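Dehydroquinate synthase (Thermus thermophilus, PDB 1UJN) probably converts the seven-carbon sugar phosphate DAHP into 3-dehydroquinate, the second step of the shikimate route to chorismate, using NAD(+) and a divalent metal ion. Local coordinates at residues T132-P137 with N141-F146; K188-T193 with L278-P283. One frame throughout, in Å; residues are numbered along the deposited sequence.

Interaction 1 comes first along the chain and is complete before interaction 2 begins. It pairs strand 131-136 with strand 144-146 in a beta hairpin, counted within this chain as a sheet apart from the main one, in the N-terminal family region. Interaction 2 lies in the helical C-terminal region, where the loop between helices 164-181 and 199-216 meets the end of helix 271-281. The centres of the two contacts are about 31 Å apart, their nearest atoms about 19 Å, and they sit on opposite sides of the chain's centre. The two are structurally independent, with no atoms in touch: the hairpin carries Lys131 and Lys140, predicted to bind NAD(+), and meets the second subunit, whereas the other lays a loop on the end of a helix within one subunit.

Interaction 1 of 2, residues T132-P137 with N141-F146; sequences TGINLP and NLVGAF
The side chains of Asn135 and Asn141 run side by side, their amide planes turned 64° apart, and the evidence for a directed contact is at an edge: Asn135 OD1 accepts the backbone N of Asn141 at 2.8 Å on an in-plane lone pair, in a nearly straight bond. Asn135 ND2 also bonds to Glu62, while the Asn141 amide turns its OD1 to Lys65. This bridge lies across the turn end of a beta hairpin, whose strands run 167° apart in direction. Beside it, Leu142 and Val143 both face Ile134, a classic beta bulge. Ile134 N gives a good bond of 2.8 Å to Val143 O, whereas Leu142 N to Ile134 O is weak.

Further along, Gly133 and Gly144 face each other as a non-hydrogen-bonded pair with CA atoms only 3.5 Å apart. A beta carbon on either would collide with the opposite strand. Thr132 and Ala145 form the next, hydrogen-bonded pair. Ala145 N reaches Thr132 O at 3.2 Å from above the carbonyl plane, and the same oxygen also accepts Arg109 of the second subunit. Thr132 OG1, set between its backbone N and carbonyl carbon (chi1 75°), bonds to Ala145 O at 2.7 Å, reinforcing the weak bond from Thr132 N to that oxygen.

The side chains of Thr132, Ile134, Val143 and Ala145 share one face of the sheet, against helix 94-106. Leu142 and Gly144 form backbone bonds to the second subunit, so the hairpin belongs to the dimer contact; it also carries Lys131 and Lys140, predicted to bind NAD(+). In the apolar cluster, the side chains of Ile134 and Val143 lie side by side, Ile134 CG1 4.0 Å from Val143 CB, and Leu136 crosses Val143 at about a right angle, its CD1 3.6 Å from Val143 CG2.

Interaction 2 of 2, residues K188-T193 with L278-P283; sequences KVEDLT and LLWLSP
Val189 to Leu192 make a type I beta turn, closed by Leu192 N on Val189 O at 2.8 Å, and its first two residues lie over the indole of Trp280, in the last turn of helix 271-281. Two CH-pi contacts fall on one face of that ring system. Val189 CG2 sits 3.8 Å from the centroid of the six-membered ring of Trp280, 17° off the normal, and Glu190 CA sits 3.7 Å from the centroid of its five-membered ring. With CG anti to the backbone N (chi1 170°), the indole projects from the helix toward the turn. At the ring edge, in plane, a water accepts from Trp280 NE1 at 2.8 Å; its contact to Leu192 O, at 2.5 Å, is shorter than usual and its length doubtful. Lys168 of helix 164-181 makes a cation-pi contact with the indole and bonds to Trp280 O. With an alanine at Trp280, Val189 CG2 and Glu190 CA would probably lose the surface they rest on, and the water its indole donor. The contact is helix-end packing in the helical C-terminal part of the dehydroquinate synthase fold: a type I turn laid on a tryptophan face through CH-pi contacts.

Interaction 1 of 2, residues T132-P137 with N141-F146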
ATOM      1  N   THR A 132       4.819   7.165  -4.198  1.00 19.59           N
ATOM      2  CA  THR A 132       5.955   6.487  -3.581  1.00 17.39           C
ATOM      3  C   THR A 132       6.099   5.161  -4.312  1.00 18.24           C
ATOM      4  O   THR A 132       5.176   4.740  -5.012  1.00 16.75           O
ATOM      5  CB  THR A 132       5.725   6.198  -2.073  1.00 19.39           C
ATOM      6  OG1 THR A 132       4.813   5.104  -1.921  1.00 17.38           O
ATOM      7  CG2 THR A 132       5.158   7.426  -1.372  1.00 18.99           C
ATOM      8  N   GLY A 133       7.249   4.508  -4.171  1.00 18.17           N
ATOM      9  CA  GLY A 133       7.416   3.232  -4.841  1.00 18.77           C
ATOM     10  C   GLY A 133       8.845   2.854  -5.172  1.00 21.50           C
ATOM     11  O   GLY A 133       9.790   3.567  -4.838  1.00 20.43           O
ATOM     12  N   ILE A 134       8.993   1.714  -5.837  1.00 21.05           N
ATOM     13  CA  ILE A 134      10.299   1.198  -6.210  1.00 22.21           C
ATOM     14  C   ILE A 134      10.247   0.643  -7.636  1.00 23.67           C
ATOM     15  O   ILE A 134       9.185   0.624  -8.269  1.00 21.79           O
ATOM     16  CB  ILE A 134      10.736   0.076  -5.240  1.00 21.46           C
ATOM     17  CG1 ILE A 134       9.679  -1.034  -5.215  1.00 22.22           C
ATOM     18  CG2 ILE A 134      10.921   0.645  -3.826  1.00 20.83           C
ATOM     19  CD1 ILE A 134      10.091  -2.269  -4.430  1.00 24.70           C
ATOM     20  N   ASN A 135      11.395   0.190  -8.134  1.00 22.33           N
ATOM     21  CA  ASN A 135      11.485  -0.361  -9.482  1.00 24.61           C
ATOM     22  C   ASN A 135      11.541  -1.885  -9.456  1.00 25.71           C
ATOM     23  O   ASN A 135      11.746  -2.496  -8.406  1.00 26.17           O
ATOM     24  CB  ASN A 135      12.755   0.132 -10.194  1.00 23.00           C
ATOM     25  CG  ASN A 135      12.907   1.638 -10.156  1.00 24.31           C
ATOM     26  OD1 ASN A 135      11.966   2.376 -10.441  1.00 26.44           O
ATOM     27  ND2 ASN A 135      14.109   2.102  -9.818  1.00 23.33           N
ATOM     28  N   LEU A 136      11.360  -2.478 -10.633  1.00 26.70           N
ATOM     29  CA  LEU A 136      11.437  -3.923 -10.823  1.00 27.46           C
ATOM     30  C   LEU A 136      12.329  -4.109 -12.046  1.00 28.92           C
ATOM     31  O   LEU A 136      12.532  -3.174 -12.819  1.00 28.56           O
ATOM     32  CB  LEU A 136      10.063  -4.525 -11.136  1.00 26.05           C
ATOM     33  CG  LEU A 136       8.971  -4.526 -10.069  1.00 24.48           C
ATOM     34  CD1 LEU A 136       7.669  -5.052 -10.675  1.00 22.43           C
ATOM     35  CD2 LEU A 136       9.406  -5.382  -8.900  1.00 23.53           C
ATOM     36  N   PRO A 137      12.881  -5.315 -12.235  1.00 31.36           N
ATOM     37  CA  PRO A 137      13.738  -5.548 -13.401  1.00 31.99           C
ATOM     38  C   PRO A 137      12.958  -5.258 -14.683  1.00 33.07           C
ATOM     39  O   PRO A 137      13.525  -4.824 -15.688  1.00 33.63           O
ATOM     40  CB  PRO A 137      14.094  -7.023 -13.267  1.00 32.37           C
ATOM     41  CG  PRO A 137      14.170  -7.202 -11.785  1.00 34.21           C
ATOM     42  CD  PRO A 137      12.943  -6.451 -11.299  1.00 30.32           C
ATOM     43  N   ASN A 141       9.423   2.243 -11.508  1.00 23.84           N
ATOM     44  CA  ASN A 141       8.197   2.582 -10.787  1.00 24.99           C
ATOM     45  C   ASN A 141       6.972   1.721 -11.089  1.00 25.06           C
ATOM     46  O   ASN A 141       5.918   2.245 -11.459  1.00 27.62           O
ATOM     47  CB  ASN A 141       7.857   4.044 -11.066  1.00 25.40           C
ATOM     48  CG  ASN A 141       9.011   4.979 -10.762  1.00 25.92           C
ATOM     49  OD1 ASN A 141       9.508   5.015  -9.639  1.00 26.92           O
ATOM     50  ND2 ASN A 141       9.447   5.740 -11.766  1.00 25.63           N
ATOM     51  N   LEU A 142       7.093   0.411 -10.913  1.00 21.56           N
ATOM     52  CA  LEU A 142       5.969  -0.475 -11.181  1.00 21.44           C
ATOM     53  C   LEU A 142       5.299  -0.980  -9.909  1.00 20.43           C
ATOM     54  O   LEU A 142       4.269  -1.646  -9.969  1.00 22.41           O
ATOM     55  CB  LEU A 142       6.430  -1.660 -12.032  1.00 22.31           C
ATOM     56  CG  LEU A 142       6.938  -1.292 -13.430  1.00 24.20           C
ATOM     57  CD1 LEU A 142       7.411  -2.548 -14.147  1.00 24.74           C
ATOM     58  CD2 LEU A 142       5.832  -0.619 -14.218  1.00 23.95           C
ATOM     59  N   VAL A 143       5.891  -0.662  -8.763  1.00 19.26           N
ATOM     60  CA  VAL A 143       5.352  -1.081  -7.470  1.00 20.48           C
ATOM     61  C   VAL A 143       5.388   0.127  -6.552  1.00 20.75           C
ATOM     62  O   VAL A 143       6.393   0.831  -6.481  1.00 20.03           O
ATOM     63  CB  VAL A 143       6.194  -2.211  -6.841  1.00 20.11           C
ATOM     64  CG1 VAL A 143       5.537  -2.700  -5.544  1.00 21.96           C
ATOM     65  CG2 VAL A 143       6.332  -3.366  -7.837  1.00 21.33           C
ATOM     66  N   GLY A 144       4.293   0.385  -5.854  1.00 19.82           N
ATOM     67  CA  GLY A 144       4.305   1.539  -4.982  1.00 17.45           C
ATOM     68  C   GLY A 144       3.016   1.740  -4.235  1.00 18.40           C
ATOM     69  O   GLY A 144       2.236   0.806  -4.048  1.00 16.86           O
ATOM     70  N   ALA A 145       2.797   2.981  -3.820  1.00 15.57           N
ATOM     71  CA  ALA A 145       1.611   3.328  -3.067  1.00 16.64           C
ATOM     72  C   ALA A 145       1.447   4.829  -3.011  1.00 17.11           C
ATOM     73  O   ALA A 145       2.430   5.571  -3.031  1.00 17.26           O
ATOM     74  CB  ALA A 145       1.734   2.782  -1.643  1.00 16.36           C
ATOM     75  N   PHE A 146       0.201   5.281  -2.963  1.00 18.15           N
ATOM     76  CA  PHE A 146      -0.051   6.703  -2.805  1.00 18.46           C
ATOM     77  C   PHE A 146      -0.122   6.868  -1.293  1.00 19.32           C
ATOM     78  O   PHE A 146      -1.042   6.360  -0.640  1.00 19.71           O
ATOM     79  CB  PHE A 146      -1.366   7.107  -3.471  1.00 21.50           C
ATOM     80  CG  PHE A 146      -1.263   7.229  -4.964  1.00 22.40           C
ATOM     81  CD1 PHE A 146      -1.755   6.230  -5.794  1.00 23.20           C
ATOM     82  CD2 PHE A 146      -0.635   8.333  -5.539  1.00 23.84           C
ATOM     83  CE1 PHE A 146      -1.623   6.327  -7.181  1.00 24.16           C
ATOM     84  CE2 PHE A 146      -0.494   8.438  -6.923  1.00 25.05           C
ATOM     85  CZ  PHE A 146      -0.991   7.431  -7.742  1.00 25.46           C
TER

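Interaction 2 of 2, residues K188-T193 with L278-P283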
ATOM      1  N   LYS A 188      11.958  32.106 -15.299  1.00 27.67           N
ATOM      2  CA  LYS A 188      13.181  32.865 -15.043  1.00 29.29           C
ATOM      3  C   LYS A 188      14.105  32.075 -14.111  1.00 30.18           C
ATOM      4  O   LYS A 188      13.956  32.130 -12.887  1.00 29.03           O
ATOM      5  CB  LYS A 188      12.800  34.210 -14.412  1.00 29.60           C
ATOM      6  CG  LYS A 188      13.956  35.145 -14.086  1.00 30.80           C
ATOM      7  CD  LYS A 188      13.424  36.393 -13.384  1.00 30.35           C
ATOM      8  CE  LYS A 188      14.530  37.387 -13.047  1.00 31.44           C
ATOM      9  NZ  LYS A 188      15.125  38.011 -14.263  1.00 32.52           N
ATOM     10  N   VAL A 189      15.071  31.363 -14.696  1.00 31.59           N
ATOM     11  CA  VAL A 189      15.992  30.528 -13.924  1.00 32.76           C
ATOM     12  C   VAL A 189      17.488  30.754 -14.175  1.00 34.67           C
ATOM     13  O   VAL A 189      18.320  30.381 -13.346  1.00 33.92           O
ATOM     14  CB  VAL A 189      15.714  29.031 -14.194  1.00 33.40           C
ATOM     15  CG1 VAL A 189      14.257  28.697 -13.886  1.00 32.43           C
ATOM     16  CG2 VAL A 189      16.039  28.701 -15.642  1.00 34.01           C
ATOM     17  N   GLU A 190      17.825  31.362 -15.311  1.00 35.90           N
ATOM     18  CA  GLU A 190      19.221  31.598 -15.691  1.00 37.39           C
ATOM     19  C   GLU A 190      20.181  32.094 -14.607  1.00 36.81           C
ATOM     20  O   GLU A 190      21.369  31.779 -14.643  1.00 36.85           O
ATOM     21  CB  GLU A 190      19.281  32.558 -16.884  1.00 40.51           C
ATOM     22  CG  GLU A 190      18.538  32.064 -18.113  1.00 44.84           C
ATOM     23  CD  GLU A 190      18.740  32.962 -19.324  1.00 49.19           C
ATOM     24  OE1 GLU A 190      18.482  34.182 -19.220  1.00 50.98           O
ATOM     25  OE2 GLU A 190      19.156  32.446 -20.382  1.00 49.95           O
ATOM     26  N   ASP A 191      19.676  32.860 -13.646  1.00 36.17           N
ATOM     27  CA  ASP A 191      20.521  33.409 -12.585  1.00 34.40           C
ATOM     28  C   ASP A 191      20.558  32.583 -11.306  1.00 34.85           C
ATOM     29  O   ASP A 191      21.443  32.762 -10.465  1.00 33.74           O
ATOM     30  CB  ASP A 191      20.039  34.813 -12.222  1.00 35.55           C
ATOM     31  CG  ASP A 191      18.612  34.816 -11.704  1.00 32.72           C
ATOM     32  OD1 ASP A 191      17.698  34.521 -12.502  1.00 34.27           O
ATOM     33  OD2 ASP A 191      18.408  35.101 -10.503  1.00 33.82           O
ATOM     34  N   LEU A 192      19.592  31.686 -11.155  1.00 34.04           N
ATOM     35  CA  LEU A 192      19.486  30.865  -9.958  1.00 32.91           C
ATOM     36  C   LEU A 192      20.659  29.942  -9.653  1.00 33.39           C
ATOM     37  O   LEU A 192      21.184  29.265 -10.535  1.00 36.21           O
ATOM     38  CB  LEU A 192      18.197  30.036 -10.016  1.00 29.28           C
ATOM     39  CG  LEU A 192      16.873  30.810  -9.996  1.00 27.07           C
ATOM     40  CD1 LEU A 192      15.715  29.834 -10.175  1.00 25.59           C
ATOM     41  CD2 LEU A 192      16.735  31.570  -8.683  1.00 27.14           C
ATOM     42  N   THR A 193      21.054  29.924  -8.385  1.00 34.12           N
ATOM     43  CA  THR A 193      22.130  29.070  -7.899  1.00 36.82           C
ATOM     44  C   THR A 193      21.762  28.733  -6.458  1.00 37.37           C
ATOM     45  O   THR A 193      20.891  29.375  -5.869  1.00 38.38           O
ATOM     46  CB  THR A 193      23.507  29.783  -7.895  1.00 37.62           C
ATOM     47  OG1 THR A 193      23.585  30.676  -6.777  1.00 37.74           O
ATOM     48  CG2 THR A 193      23.715  30.563  -9.188  1.00 38.95           C
ATOM     49  N   LEU A 278      17.637  25.456 -22.225  1.00 32.57           N
ATOM     50  CA  LEU A 278      18.599  24.453 -22.679  1.00 31.80           C
ATOM     51  C   LEU A 278      20.051  24.919 -22.686  1.00 33.38           C
ATOM     52  O   LEU A 278      20.955  24.128 -22.422  1.00 31.46           O
ATOM     53  CB  LEU A 278      18.211  23.956 -24.074  1.00 30.75           C
ATOM     54  CG  LEU A 278      16.930  23.113 -24.116  1.00 30.48           C
ATOM     55  CD1 LEU A 278      16.491  22.895 -25.559  1.00 30.85           C
ATOM     56  CD2 LEU A 278      17.174  21.781 -23.422  1.00 29.48           C
ATOM     57  N   LEU A 279      20.282  26.191 -23.000  1.00 33.88           N
ATOM     58  CA  LEU A 279      21.644  26.720 -23.016  1.00 36.52           C
ATOM     59  C   LEU A 279      22.162  26.835 -21.588  1.00 36.84           C
ATOM     60  O   LEU A 279      23.311  26.509 -21.300  1.00 39.10           O
ATOM     61  CB  LEU A 279      21.680  28.090 -23.693  1.00 38.33           C
ATOM     62  CG  LEU A 279      21.425  28.093 -25.200  1.00 40.54           C
ATOM     63  CD1 LEU A 279      21.591  29.508 -25.739  1.00 43.09           C
ATOM     64  CD2 LEU A 279      22.397  27.148 -25.887  1.00 42.38           C
ATOM     65  N   TRP A 280      21.298  27.303 -20.697  1.00 36.69           N
ATOM     66  CA  TRP A 280      21.636  27.452 -19.290  1.00 36.36           C
ATOM     67  C   TRP A 280      21.825  26.074 -18.655  1.00 36.19           C
ATOM     68  O   TRP A 280      22.715  25.869 -17.829  1.00 35.54           O
ATOM     69  CB  TRP A 280      20.505  28.198 -18.582  1.00 37.87           C
ATOM     70  CG  TRP A 280      20.598  28.210 -17.097  1.00 38.52           C
ATOM     71  CD1 TRP A 280      21.393  29.010 -16.329  1.00 39.10           C
ATOM     72  CD2 TRP A 280      19.850  27.395 -16.190  1.00 37.82           C
ATOM     73  NE1 TRP A 280      21.183  28.747 -14.997  1.00 38.03           N
ATOM     74  CE2 TRP A 280      20.241  27.758 -14.883  1.00 38.98           C
ATOM     75  CE3 TRP A 280      18.886  26.389 -16.354  1.00 38.79           C
ATOM     76  CZ2 TRP A 280      19.700  27.154 -13.743  1.00 38.19           C
ATOM     77  CZ3 TRP A 280      18.348  25.788 -15.223  1.00 39.51           C
ATOM     78  CH2 TRP A 280      18.757  26.174 -13.932  1.00 40.09           C
ATOM     79  N   LEU A 281      20.991  25.124 -19.068  1.00 33.97           N
ATOM     80  CA  LEU A 281      21.032  23.771 -18.528  1.00 33.55           C
ATOM     81  C   LEU A 281      22.248  22.950 -18.953  1.00 34.16           C
ATOM     82  O   LEU A 281      22.812  22.208 -18.145  1.00 33.91           O
ATOM     83  CB  LEU A 281      19.753  23.025 -18.916  1.00 31.92           C
ATOM     84  CG  LEU A 281      19.486  21.676 -18.252  1.00 33.67           C
ATOM     85  CD1 LEU A 281      19.318  21.869 -16.753  1.00 31.13           C
ATOM     86  CD2 LEU A 281      18.228  21.055 -18.849  1.00 32.63           C
ATOM     87  N   SER A 282      22.645  23.088 -20.216  1.00 34.82           N
ATOM     88  CA  SER A 282      23.774  22.340 -20.764  1.00 35.76           C
ATOM     89  C   SER A 282      23.551  20.842 -20.588  1.00 36.02           C
ATOM     90  O   SER A 282      24.358  20.151 -19.958  1.00 36.44           O
ATOM     91  CB  SER A 282      25.084  22.750 -20.084  1.00 38.22           C
ATOM     92  OG  SER A 282      25.475  24.053 -20.481  1.00 41.55           O
ATOM     93  N   PRO A 283      22.447  20.319 -21.148  1.00 34.93           N
ATOM     94  CA  PRO A 283      22.126  18.894 -21.047  1.00 33.74           C
ATOM     95  C   PRO A 283      23.149  18.035 -21.788  1.00 33.83           C
ATOM     96  O   PRO A 283      23.788  18.492 -22.734  1.00 33.85           O
ATOM     97  CB  PRO A 283      20.740  18.813 -21.681  1.00 33.99           C
ATOM     98  CG  PRO A 283      20.811  19.864 -22.746  1.00 32.99           C
ATOM     99  CD  PRO A 283      21.467  21.015 -22.005  1.00 34.67           C
TER
HETATM  100  O   HOH W   1      22.453  29.445 -12.644  1.00 45.69           O